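Local coordinates for phosphinothricin N-acetyltransferase (PDB 5DWN), which binds acetyl-coenzyme A and, as a GNAT-family acyltransferase, probably passes the acetyl group to an amine of an acceptor such as phosphinothricin, at residues W88-S93 / R123-V128; L141-G146 / V167-P172; D92-A97 / K107-E112. All coordinates share one frame; numbering follows the deposited sequence.

Interaction 1 of 3, residues W88-S93 / R123-V128; sequences WLAEDS and RQLLAV. With ACO (acetyl coenzyme *a), chain E.
Trp88 O opens the pairing of strands 89-96 and 124-129 by accepting two backbone N-H groups, Arg123 N at 2.8 Å in the carbonyl plane on a lone pair and Gln124 N from nearly straight ahead of the carbonyl. From there the two strands run parallel: Ala90 N donates to Gln124 O, Ala90 O accepts from Leu126 N at 2.8 Å, and Asp92 N reaches Leu126 O. Leu89, Glu91, Gln124 and Leu126 lie on one face of the sheet, Ala90, Asp92, Leu125 and Ala127 on the other. Glu91 is extended along its whole length, CG anti to the backbone N (chi1 169°), and can be followed outward. Its CB and CG pass over Leu126 O, CG at 3.5 Å; CD then rests on Val128 CG2; OE2 lies against the same methyl, 2.7 Å from a water that also lies close to Asp92 O and accepts from Val128 N at 3.0 Å, bridging the strands where they splay apart. OE1 turns to Arg81 of the second subunit in a salt bridge. On the reverse face Leu125 CD1 lies 4.0 Å from both Ala90 CB and Asp92 CB, while Asp92 OD2 sits near Ala127 CB and OD1 bonds His142 NE2. These are the two parallel strands of a beta-alpha-beta unit with helix 105-119 as its crossover, and their diverging ends open the cleft that takes the acetyl end of the cofactor, as in other GNAT enzymes: Asp92 O and Ala127 CB both approach the acetyl methyl, CH3 of ACO, the former at 3.4 Å. Regular backbone bonding thus gives way to a water beside the acetyl methyl, and the charge of the buried Glu91 carboxylate is probably balanced by Arg81 across the dimer interface.

Interaction 2 of 3, residues L141-G146 / V167-P172; sequences LHESLG and VLMQLP. With ACO (acetyl coenzyme *a), chain E.
An apolar helix-on-sheet contact, without a hydrogen bond between its two segments, joins the C-terminal end of helix 136-144 to strand 162-172 in the second half of the GNAT fold. The helix ends in a Schellman motif: Gly146, with positive phi, is the C-prime residue, its N bonded to Glu143 O at 3.0 Å while Phe147 N returns to His142 O. Met169 and Leu171, alternate residues of the strand, both point toward this turn. Met169 does most of the touching. Its chain runs straight to the sulfur, and SD comes against His142 CB at 3.9 Å; the bend that follows (chi3 67°) carries CE on to Glu143 CG, 3.5 Å away, and the two side chains cross at about a right angle. Glu143 meets the methionine with its aliphatic CG, while its OE2 bonds His149 NE2. The imidazole of His142 leans past the methionine into the cofactor cleft, where CE1 comes within 3.7 Å of CH3 of the acetyl group. Both ring nitrogens are engaged, ND1 with Ser138 O and NE2 with Asp92 OD1, and this pair of bonds fixes the rotation of the ring. On the helix side turned to the cofactor, Leu141 CD2 packs on the pantetheine methyl CEP of ACO at 3.8 Å, and Ser144 OG donates a hydrogen bond to Leu141 O at 2.7 Å. Beyond Met169, Leu171 has CG anti to its backbone N (chi1 179°) and brings one methyl against the carbonyls of the turn, with CD1 3.6 Å from Leu145 O and 3.5 Å from Gly146 O.

Interaction 3 of 3, residues D92-A97 / K107-E112; sequences DSIYIA and KLLLRE. With ACO (acetyl coenzyme *a), chain E.
Ile94 points from strand 89-96 toward helix 105-119 and crosses Leu109 at a slant, its CD1 meeting Leu109 CB at 3.6 Å and lying close to Leu110 N. CG1 of Ile94 stands anti to the backbone N (chi1 176°), which sends CD1 to the helix, while its other branch, CG2, packs beside the acetyl oxygen and a pantetheine methyl of ACO. Ile96 and Leu109 slide past one another in opposite directions and touch by their end methyls, CD1 to CD1, at 3.7 Å. Leu110 comes at about a right angle to Asp92 and sets CD1 3.6 Å from OD1, the oxygen hydrogen-bonded to His142. Tyr95 faces away from the helix, and the pantetheine amide nitrogen N4P lies over one face of its ring, offset toward the rim. Between these side chains the strand backbone bonds the cofactor: Ile94 N donates to the thioester oxygen O of ACO at 3.0 Å, Ile94 O accepts from N4P, and Ile96 N donates to O9P at 2.8 Å. Such strand-like pairing with pantetheine is a hallmark of the GNAT fold. Lys107, extended to its tip, gives its backbone N to the pyrophosphate oxygen O2A at 2.9 Å and its NZ to O9A of the 3'-phosphate at 2.7 Å; Gly102, Gly104 and Gly106 supply further backbone N-H groups to ACO. The axes of 92-96 and 107-112 run nearly antiparallel (157°) and approach to 9.4 Å, with Leu63 and Ala65 of strand 62-67 covering Leu109 and Leu141 of helix 136-144 lying against both Ile94 and Leu110.

How the interactions relate
All three contacts touch the same molecule of acetyl-coenzyme A. Interactions 1 and 3 share Asp92 and Ser93 on strand 89-96: the first pairs that strand with 124-129, the third packs its C-terminal part on the crossover helix 105-119. Interaction 2, its centre 10 Å from that of interaction 1 and 12 Å from that of interaction 3, adds the next helix and the next strand of the sheet. Asp92 OD1 to His142 NE2, 2.6 Å, ties it to both others beside the acetyl group, and Ala127 N to Met169 O, 2.7 Å, continues the sheet. Leu141 CD1, 3.6 Å from Lys107 CA, joins the two helices near the pyrophosphate.

Interaction 1 of 3, residues W88-S93 / R123-V128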
# COMPACT_ATOMS: atom_id res chain seq x y z
N TRP A 88 -3.80 12.78 4.39
CA TRP A 88 -5.10 13.14 3.83
C TRP A 88 -5.65 12.06 2.90
O TRP A 88 -6.63 12.29 2.18
CB TRP A 88 -5.02 14.48 3.08
CG TRP A 88 -4.76 15.65 3.99
CD1 TRP A 88 -5.70 16.43 4.60
CD2 TRP A 88 -3.48 16.16 4.38
NE1 TRP A 88 -5.07 17.40 5.36
CE2 TRP A 88 -3.72 17.25 5.24
CE3 TRP A 88 -2.16 15.79 4.10
CZ2 TRP A 88 -2.68 17.99 5.82
CZ3 TRP A 88 -1.13 16.53 4.67
CH2 TRP A 88 -1.39 17.61 5.52
N LEU A 89 -5.02 10.89 2.89
CA LEU A 89 -5.43 9.76 2.08
C LEU A 89 -5.91 8.66 3.01
O LEU A 89 -5.18 8.24 3.91
CB LEU A 89 -4.26 9.27 1.23
CG LEU A 89 -4.44 7.95 0.47
CD1 LEU A 89 -5.44 8.17 -0.63
CD2 LEU A 89 -3.11 7.45 -0.09
N ALA A 90 -7.15 8.22 2.82
CA ALA A 90 -7.69 7.08 3.56
C ALA A 90 -8.02 5.97 2.57
O ALA A 90 -8.09 6.20 1.36
CB ALA A 90 -8.94 7.47 4.36
N GLU A 91 -8.21 4.76 3.10
CA GLU A 91 -8.56 3.58 2.30
C GLU A 91 -9.84 2.99 2.89
O GLU A 91 -10.01 3.01 4.11
CB GLU A 91 -7.40 2.54 2.35
CG GLU A 91 -7.73 1.15 1.79
CD GLU A 91 -6.52 0.20 1.74
OE1 GLU A 91 -5.38 0.64 2.05
OE2 GLU A 91 -6.72 -0.99 1.37
N ASP A 92 -10.74 2.46 2.05
CA ASP A 92 -11.97 1.86 2.57
C ASP A 92 -11.92 0.34 2.44
O ASP A 92 -11.27 -0.20 1.55
CB ASP A 92 -13.24 2.41 1.88
CG ASP A 92 -13.39 1.96 0.41
OD1 ASP A 92 -14.23 1.07 0.10
OD2 ASP A 92 -12.68 2.52 -0.44
N SER A 93 -12.56 -0.35 3.39
CA SER A 93 -12.74 -1.80 3.32
C SER A 93 -14.19 -2.09 3.67
O SER A 93 -14.73 -1.46 4.58
CB SER A 93 -11.81 -2.55 4.31
OG SER A 93 -10.44 -2.16 4.18
N ARG A 123 -8.90 13.98 1.89
CA ARG A 123 -9.04 14.50 0.53
C ARG A 123 -9.14 13.42 -0.53
O ARG A 123 -9.62 13.71 -1.63
CB ARG A 123 -7.88 15.43 0.18
CG ARG A 123 -7.94 16.77 0.92
CD ARG A 123 -9.26 17.50 0.64
NE ARG A 123 -9.34 18.82 1.27
CZ ARG A 123 -8.83 19.93 0.74
NH1 ARG A 123 -8.18 19.88 -0.41
NH2 ARG A 123 -8.96 21.09 1.38
N GLN A 124 -8.70 12.19 -0.24
CA GLN A 124 -8.82 11.09 -1.19
C GLN A 124 -9.22 9.84 -0.43
O GLN A 124 -8.75 9.62 0.70
CB GLN A 124 -7.52 10.81 -1.96
CG GLN A 124 -6.96 12.00 -2.73
CD GLN A 124 -7.75 12.33 -3.98
OE1 GLN A 124 -8.47 11.49 -4.52
NE2 GLN A 124 -7.61 13.57 -4.47
N LEU A 125 -10.08 9.03 -1.03
CA LEU A 125 -10.45 7.73 -0.47
C LEU A 125 -10.06 6.69 -1.50
O LEU A 125 -10.50 6.76 -2.65
CB LEU A 125 -11.95 7.67 -0.16
CG LEU A 125 -12.46 6.38 0.51
CD1 LEU A 125 -11.65 6.07 1.78
CD2 LEU A 125 -13.93 6.59 0.86
N LEU A 126 -9.26 5.71 -1.08
CA LEU A 126 -8.68 4.74 -2.00
C LEU A 126 -9.32 3.38 -1.77
O LEU A 126 -9.45 2.93 -0.63
CB LEU A 126 -7.17 4.64 -1.78
CG LEU A 126 -6.35 3.71 -2.67
CD1 LEU A 126 -6.20 4.29 -4.07
CD2 LEU A 126 -4.95 3.48 -1.98
N ALA A 127 -9.67 2.70 -2.86
CA ALA A 127 -10.12 1.31 -2.79
C ALA A 127 -9.02 0.43 -3.37
O ALA A 127 -8.61 0.62 -4.52
CB ALA A 127 -11.42 1.10 -3.57
N VAL A 128 -8.54 -0.52 -2.58
CA VAL A 128 -7.55 -1.49 -3.03
C VAL A 128 -8.29 -2.81 -3.18
O VAL A 128 -8.55 -3.49 -2.19
CB VAL A 128 -6.37 -1.60 -2.07
CG1 VAL A 128 -5.33 -2.59 -2.63
CG2 VAL A 128 -5.73 -0.23 -1.88
N1A ACO E . -22.37 -7.44 -10.66
C2A ACO E . -22.73 -6.23 -11.11
N3A ACO E . -23.07 -5.15 -10.42
C4A ACO E . -23.04 -5.39 -9.10
C5A ACO E . -22.71 -6.59 -8.49
C6A ACO E . -22.34 -7.66 -9.33
N6A ACO E . -21.94 -8.85 -8.89
N7A ACO E . -22.78 -6.47 -7.11
C8A ACO E . -23.15 -5.22 -6.92
N9A ACO E . -23.32 -4.51 -8.08
C1B ACO E . -23.71 -3.11 -8.18
C2B ACO E . -25.17 -2.85 -7.80
O2B ACO E . -26.04 -2.90 -8.93
C3B ACO E . -25.08 -1.44 -7.22
O3B ACO E . -25.11 -0.44 -8.26
P3B ACO E . -26.40 0.46 -8.61
O7A ACO E . -26.03 1.44 -9.69
O8A ACO E . -27.47 -0.56 -9.03
O9A ACO E . -26.84 1.14 -7.32
C4B ACO E . -23.70 -1.41 -6.55
O4B ACO E . -22.90 -2.36 -7.29
C5B ACO E . -23.70 -1.76 -5.08
O5B ACO E . -24.52 -2.94 -4.90
P1A ACO E . -24.74 -3.61 -3.49
O1A ACO E . -25.93 -4.50 -3.45
O2A ACO E . -24.79 -2.56 -2.43
O3A ACO E . -23.42 -4.44 -3.19
P2A ACO E . -23.11 -5.42 -1.98
O4A ACO E . -24.06 -5.16 -0.88
O5A ACO E . -23.21 -6.86 -2.49
O6A ACO E . -21.61 -5.09 -1.59
CBP ACO E . -19.44 -6.12 -1.90
CCP ACO E . -20.60 -5.38 -2.56
CDP ACO E . -18.36 -6.38 -2.95
CEP ACO E . -18.86 -5.24 -0.78
CAP ACO E . -19.94 -7.46 -1.30
OAP ACO E . -20.47 -8.26 -2.34
C9P ACO E . -18.93 -8.25 -0.50
O9P ACO E . -18.85 -8.08 0.72
N8P ACO E . -18.17 -9.11 -1.18
C7P ACO E . -17.27 -10.06 -0.55
C6P ACO E . -16.24 -9.39 0.34
C5P ACO E . -15.32 -8.48 -0.43
O5P ACO E . -14.82 -8.83 -1.49
N4P ACO E . -15.07 -7.30 0.12
C3P ACO E . -14.10 -6.36 -0.45
C2P ACO E . -14.79 -5.28 -1.25
S1P ACO E . -13.62 -4.13 -2.05
C ACO E . -13.04 -3.09 -0.74
O ACO E . -13.35 -3.26 0.40
CH3 ACO E . -12.08 -2.04 -1.21
O HOH W 1 -9.14 -1.19 0.29

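Interaction 2 of 3, residues L141-G146 / V167-P172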
# COMPACT_ATOMS: atom_id res chain seq x y z
N LEU A 141 -19.58 -1.64 -7.08
CA LEU A 141 -19.94 -0.88 -5.89
C LEU A 141 -19.21 0.46 -5.88
O LEU A 141 -19.82 1.52 -5.68
CB LEU A 141 -19.61 -1.68 -4.62
CG LEU A 141 -19.64 -0.85 -3.33
CD1 LEU A 141 -21.01 -0.18 -3.10
CD2 LEU A 141 -19.22 -1.69 -2.10
N HIS A 142 -17.90 0.41 -6.12
CA HIS A 142 -17.11 1.62 -6.01
C HIS A 142 -17.39 2.57 -7.18
O HIS A 142 -17.55 3.78 -6.96
CB HIS A 142 -15.62 1.24 -5.88
CG HIS A 142 -15.26 0.74 -4.51
ND1 HIS A 142 -15.48 -0.56 -4.11
CD2 HIS A 142 -14.80 1.40 -3.41
CE1 HIS A 142 -15.11 -0.70 -2.84
NE2 HIS A 142 -14.70 0.47 -2.40
N GLU A 143 -17.52 2.04 -8.40
CA GLU A 143 -17.95 2.89 -9.51
C GLU A 143 -19.28 3.59 -9.22
O GLU A 143 -19.47 4.75 -9.58
CB GLU A 143 -18.06 2.07 -10.81
CG GLU A 143 -16.72 1.58 -11.35
CD GLU A 143 -16.84 0.75 -12.63
OE1 GLU A 143 -17.99 0.40 -13.03
OE2 GLU A 143 -15.79 0.46 -13.24
N SER A 144 -20.23 2.88 -8.59
CA SER A 144 -21.57 3.44 -8.40
C SER A 144 -21.57 4.64 -7.45
O SER A 144 -22.54 5.41 -7.43
CB SER A 144 -22.53 2.38 -7.85
OG SER A 144 -22.28 2.15 -6.46
N LEU A 145 -20.53 4.78 -6.63
CA LEU A 145 -20.40 5.92 -5.73
C LEU A 145 -19.30 6.88 -6.19
O LEU A 145 -18.78 7.66 -5.38
CB LEU A 145 -20.15 5.44 -4.30
CG LEU A 145 -21.41 4.86 -3.65
CD1 LEU A 145 -21.09 4.09 -2.37
CD2 LEU A 145 -22.46 5.95 -3.38
N GLY A 146 -18.94 6.84 -7.47
CA GLY A 146 -18.08 7.86 -8.04
C GLY A 146 -16.59 7.59 -7.98
O GLY A 146 -15.82 8.44 -8.45
N VAL A 167 -6.99 -4.11 -8.25
CA VAL A 167 -7.55 -2.95 -8.94
C VAL A 167 -7.60 -1.80 -7.95
O VAL A 167 -8.11 -1.95 -6.83
CB VAL A 167 -8.94 -3.29 -9.52
CG1 VAL A 167 -9.76 -2.03 -9.84
CG2 VAL A 167 -8.78 -4.18 -10.78
N LEU A 168 -7.05 -0.64 -8.35
CA LEU A 168 -7.07 0.54 -7.49
C LEU A 168 -8.06 1.55 -8.04
O LEU A 168 -8.09 1.82 -9.25
CB LEU A 168 -5.69 1.20 -7.40
CG LEU A 168 -4.58 0.25 -6.96
CD1 LEU A 168 -3.27 0.93 -7.23
CD2 LEU A 168 -4.72 -0.06 -5.48
N MET A 169 -8.85 2.13 -7.14
CA MET A 169 -9.81 3.17 -7.48
C MET A 169 -9.76 4.25 -6.41
O MET A 169 -9.42 3.97 -5.26
CB MET A 169 -11.23 2.60 -7.59
CG MET A 169 -11.31 1.38 -8.50
SD MET A 169 -12.99 0.79 -8.67
CE MET A 169 -13.77 2.14 -9.57
N GLN A 170 -10.10 5.48 -6.79
CA GLN A 170 -10.05 6.55 -5.79
C GLN A 170 -11.20 7.53 -5.98
O GLN A 170 -11.74 7.70 -7.08
CB GLN A 170 -8.70 7.29 -5.83
CG GLN A 170 -8.45 8.15 -7.09
CD GLN A 170 -7.09 8.84 -7.04
OE1 GLN A 170 -6.26 8.68 -7.93
NE2 GLN A 170 -6.84 9.60 -5.97
N LEU A 171 -11.54 8.18 -4.87
CA LEU A 171 -12.63 9.16 -4.81
C LEU A 171 -12.10 10.42 -4.14
O LEU A 171 -11.65 10.36 -2.98
CB LEU A 171 -13.81 8.59 -4.01
CG LEU A 171 -15.02 9.53 -3.86
CD1 LEU A 171 -15.82 9.66 -5.16
CD2 LEU A 171 -15.92 9.04 -2.73
N PRO A 172 -12.13 11.58 -4.80
CA PRO A 172 -11.72 12.81 -4.13
C PRO A 172 -12.82 13.30 -3.19
O PRO A 172 -14.01 13.11 -3.43
CB PRO A 172 -11.52 13.79 -5.30
CG PRO A 172 -12.54 13.36 -6.30
CD PRO A 172 -12.66 11.84 -6.16
N1A ACO E . -22.37 -7.44 -10.66
C2A ACO E . -22.73 -6.23 -11.11
N3A ACO E . -23.07 -5.15 -10.42
C4A ACO E . -23.04 -5.39 -9.10
C5A ACO E . -22.71 -6.59 -8.49
C6A ACO E . -22.34 -7.66 -9.33
N6A ACO E . -21.94 -8.85 -8.89
N7A ACO E . -22.78 -6.47 -7.11
C8A ACO E . -23.15 -5.22 -6.92
N9A ACO E . -23.32 -4.51 -8.08
C1B ACO E . -23.71 -3.11 -8.18
C2B ACO E . -25.17 -2.85 -7.80
O2B ACO E . -26.04 -2.90 -8.93
C3B ACO E . -25.08 -1.44 -7.22
O3B ACO E . -25.11 -0.44 -8.26
P3B ACO E . -26.40 0.46 -8.61
O7A ACO E . -26.03 1.44 -9.69
O8A ACO E . -27.47 -0.56 -9.03
O9A ACO E . -26.84 1.14 -7.32
C4B ACO E . -23.70 -1.41 -6.55
O4B ACO E . -22.90 -2.36 -7.29
C5B ACO E . -23.70 -1.76 -5.08
O5B ACO E . -24.52 -2.94 -4.90
P1A ACO E . -24.74 -3.61 -3.49
O1A ACO E . -25.93 -4.50 -3.45
O2A ACO E . -24.79 -2.56 -2.43
O3A ACO E . -23.42 -4.44 -3.19
P2A ACO E . -23.11 -5.42 -1.98
O4A ACO E . -24.06 -5.16 -0.88
O5A ACO E . -23.21 -6.86 -2.49
O6A ACO E . -21.61 -5.09 -1.59
CBP ACO E . -19.44 -6.12 -1.90
CCP ACO E . -20.60 -5.38 -2.56
CDP ACO E . -18.36 -6.38 -2.95
CEP ACO E . -18.86 -5.24 -0.78
CAP ACO E . -19.94 -7.46 -1.30
OAP ACO E . -20.47 -8.26 -2.34
C9P ACO E . -18.93 -8.25 -0.50
O9P ACO E . -18.85 -8.08 0.72
N8P ACO E . -18.17 -9.11 -1.18
C7P ACO E . -17.27 -10.06 -0.55
C6P ACO E . -16.24 -9.39 0.34
C5P ACO E . -15.32 -8.48 -0.43
O5P ACO E . -14.82 -8.83 -1.49
N4P ACO E . -15.07 -7.30 0.12
C3P ACO E . -14.10 -6.36 -0.45
C2P ACO E . -14.79 -5.28 -1.25
S1P ACO E . -13.62 -4.13 -2.05
C ACO E . -13.04 -3.09 -0.74
O ACO E . -13.35 -3.26 0.40
CH3 ACO E . -12.08 -2.04 -1.21

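Interaction 3 of 3, residues D92-A97 / K107-E112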
# COMPACT_ATOMS: atom_id res chain seq x y z
N ASP A 92 -10.74 2.46 2.05
CA ASP A 92 -11.97 1.86 2.57
C ASP A 92 -11.92 0.34 2.44
O ASP A 92 -11.27 -0.20 1.55
CB ASP A 92 -13.24 2.41 1.88
CG ASP A 92 -13.39 1.96 0.41
OD1 ASP A 92 -14.23 1.07 0.10
OD2 ASP A 92 -12.68 2.52 -0.44
N SER A 93 -12.56 -0.35 3.39
CA SER A 93 -12.74 -1.80 3.32
C SER A 93 -14.19 -2.09 3.67
O SER A 93 -14.73 -1.46 4.58
CB SER A 93 -11.81 -2.55 4.31
OG SER A 93 -10.44 -2.16 4.18
N ILE A 94 -14.81 -3.03 2.96
CA ILE A 94 -16.22 -3.31 3.24
C ILE A 94 -16.50 -4.77 2.94
O ILE A 94 -16.01 -5.31 1.95
CB ILE A 94 -17.13 -2.37 2.43
CG1 ILE A 94 -18.61 -2.72 2.62
CG2 ILE A 94 -16.79 -2.43 0.96
CD1 ILE A 94 -19.53 -1.57 2.23
N TYR A 95 -17.26 -5.40 3.84
CA TYR A 95 -17.59 -6.81 3.76
C TYR A 95 -19.05 -6.99 4.14
O TYR A 95 -19.47 -6.54 5.21
CB TYR A 95 -16.71 -7.65 4.68
CG TYR A 95 -15.30 -7.73 4.18
CD1 TYR A 95 -14.90 -8.79 3.39
CD2 TYR A 95 -14.37 -6.73 4.45
CE1 TYR A 95 -13.62 -8.88 2.90
CE2 TYR A 95 -13.06 -6.81 3.95
CZ TYR A 95 -12.71 -7.89 3.17
OH TYR A 95 -11.44 -8.02 2.65
N ILE A 96 -19.81 -7.69 3.29
CA ILE A 96 -21.24 -7.93 3.49
C ILE A 96 -21.45 -9.43 3.65
O ILE A 96 -20.81 -10.22 2.94
CB ILE A 96 -22.05 -7.38 2.31
CG1 ILE A 96 -21.76 -5.89 2.10
CG2 ILE A 96 -23.57 -7.62 2.49
CD1 ILE A 96 -22.23 -4.99 3.27
N ALA A 97 -22.31 -9.83 4.58
CA ALA A 97 -22.58 -11.25 4.75
C ALA A 97 -23.19 -11.82 3.46
O ALA A 97 -23.96 -11.14 2.79
CB ALA A 97 -23.53 -11.49 5.93
N LYS A 107 -23.72 -0.48 -0.74
CA LYS A 107 -23.81 0.91 -1.16
C LYS A 107 -24.21 1.80 0.00
O LYS A 107 -23.64 2.88 0.18
CB LYS A 107 -24.80 1.04 -2.32
CG LYS A 107 -24.62 2.30 -3.15
CD LYS A 107 -25.60 2.31 -4.31
CE LYS A 107 -25.30 3.46 -5.27
NZ LYS A 107 -26.38 3.63 -6.31
N LEU A 108 -25.18 1.37 0.82
CA LEU A 108 -25.60 2.15 1.97
C LEU A 108 -24.44 2.38 2.94
O LEU A 108 -24.28 3.48 3.49
CB LEU A 108 -26.75 1.44 2.67
CG LEU A 108 -27.73 2.12 3.61
CD1 LEU A 108 -28.45 3.26 2.89
CD2 LEU A 108 -28.74 1.08 4.12
N LEU A 109 -23.64 1.34 3.19
CA LEU A 109 -22.52 1.44 4.13
C LEU A 109 -21.41 2.32 3.57
O LEU A 109 -20.83 3.14 4.30
CB LEU A 109 -21.93 0.05 4.43
CG LEU A 109 -22.35 -0.70 5.67
CD1 LEU A 109 -21.77 -2.12 5.62
CD2 LEU A 109 -21.88 0.03 6.92
N LEU A 110 -21.05 2.10 2.31
CA LEU A 110 -19.96 2.87 1.72
C LEU A 110 -20.34 4.33 1.59
O LEU A 110 -19.50 5.21 1.80
CB LEU A 110 -19.57 2.27 0.37
CG LEU A 110 -18.36 2.94 -0.30
CD1 LEU A 110 -17.17 3.07 0.66
CD2 LEU A 110 -17.95 2.21 -1.60
N ARG A 111 -21.62 4.62 1.29
CA ARG A 111 -22.04 6.01 1.19
C ARG A 111 -21.85 6.71 2.53
O ARG A 111 -21.35 7.84 2.58
CB ARG A 111 -23.50 6.10 0.72
CG ARG A 111 -23.89 7.52 0.30
CD ARG A 111 -25.39 7.63 0.01
NE ARG A 111 -25.89 6.67 -0.98
CZ ARG A 111 -25.87 6.88 -2.29
NH1 ARG A 111 -25.33 7.99 -2.79
NH2 ARG A 111 -26.38 5.97 -3.12
N GLU A 112 -22.23 6.05 3.63
CA GLU A 112 -22.09 6.66 4.95
C GLU A 112 -20.63 6.73 5.38
O GLU A 112 -20.23 7.69 6.06
CB GLU A 112 -22.92 5.89 5.97
CG GLU A 112 -22.88 6.47 7.39
CD GLU A 112 -23.43 7.91 7.49
OE1 GLU A 112 -24.14 8.37 6.56
OE2 GLU A 112 -23.14 8.57 8.51
N1A ACO E . -22.37 -7.44 -10.66
C2A ACO E . -22.73 -6.23 -11.11
N3A ACO E . -23.07 -5.15 -10.42
C4A ACO E . -23.04 -5.39 -9.10
C5A ACO E . -22.71 -6.59 -8.49
C6A ACO E . -22.34 -7.66 -9.33
N6A ACO E . -21.94 -8.85 -8.89
N7A ACO E . -22.78 -6.47 -7.11
C8A ACO E . -23.15 -5.22 -6.92
N9A ACO E . -23.32 -4.51 -8.08
C1B ACO E . -23.71 -3.11 -8.18
C2B ACO E . -25.17 -2.85 -7.80
O2B ACO E . -26.04 -2.90 -8.93
C3B ACO E . -25.08 -1.44 -7.22
O3B ACO E . -25.11 -0.44 -8.26
P3B ACO E . -26.40 0.46 -8.61
O7A ACO E . -26.03 1.44 -9.69
O8A ACO E . -27.47 -0.56 -9.03
O9A ACO E . -26.84 1.14 -7.32
C4B ACO E . -23.70 -1.41 -6.55
O4B ACO E . -22.90 -2.36 -7.29
C5B ACO E . -23.70 -1.76 -5.08
O5B ACO E . -24.52 -2.94 -4.90
P1A ACO E . -24.74 -3.61 -3.49
O1A ACO E . -25.93 -4.50 -3.45
O2A ACO E . -24.79 -2.56 -2.43
O3A ACO E . -23.42 -4.44 -3.19
P2A ACO E . -23.11 -5.42 -1.98
O4A ACO E . -24.06 -5.16 -0.88
O5A ACO E . -23.21 -6.86 -2.49
O6A ACO E . -21.61 -5.09 -1.59
CBP ACO E . -19.44 -6.12 -1.90
CCP ACO E . -20.60 -5.38 -2.56
CDP ACO E . -18.36 -6.38 -2.95
CEP ACO E . -18.86 -5.24 -0.78
CAP ACO E . -19.94 -7.46 -1.30
OAP ACO E . -20.47 -8.26 -2.34
C9P ACO E . -18.93 -8.25 -0.50
O9P ACO E . -18.85 -8.08 0.72
N8P ACO E . -18.17 -9.11 -1.18
C7P ACO E . -17.27 -10.06 -0.55
C6P ACO E . -16.24 -9.39 0.34
C5P ACO E . -15.32 -8.48 -0.43
O5P ACO E . -14.82 -8.83 -1.49
N4P ACO E . -15.07 -7.30 0.12
C3P ACO E . -14.10 -6.36 -0.45
C2P ACO E . -14.79 -5.28 -1.25
S1P ACO E . -13.62 -4.13 -2.05
C ACO E . -13.04 -3.09 -0.74
O ACO E . -13.35 -3.26 0.40
CH3 ACO E . -12.08 -2.04 -1.21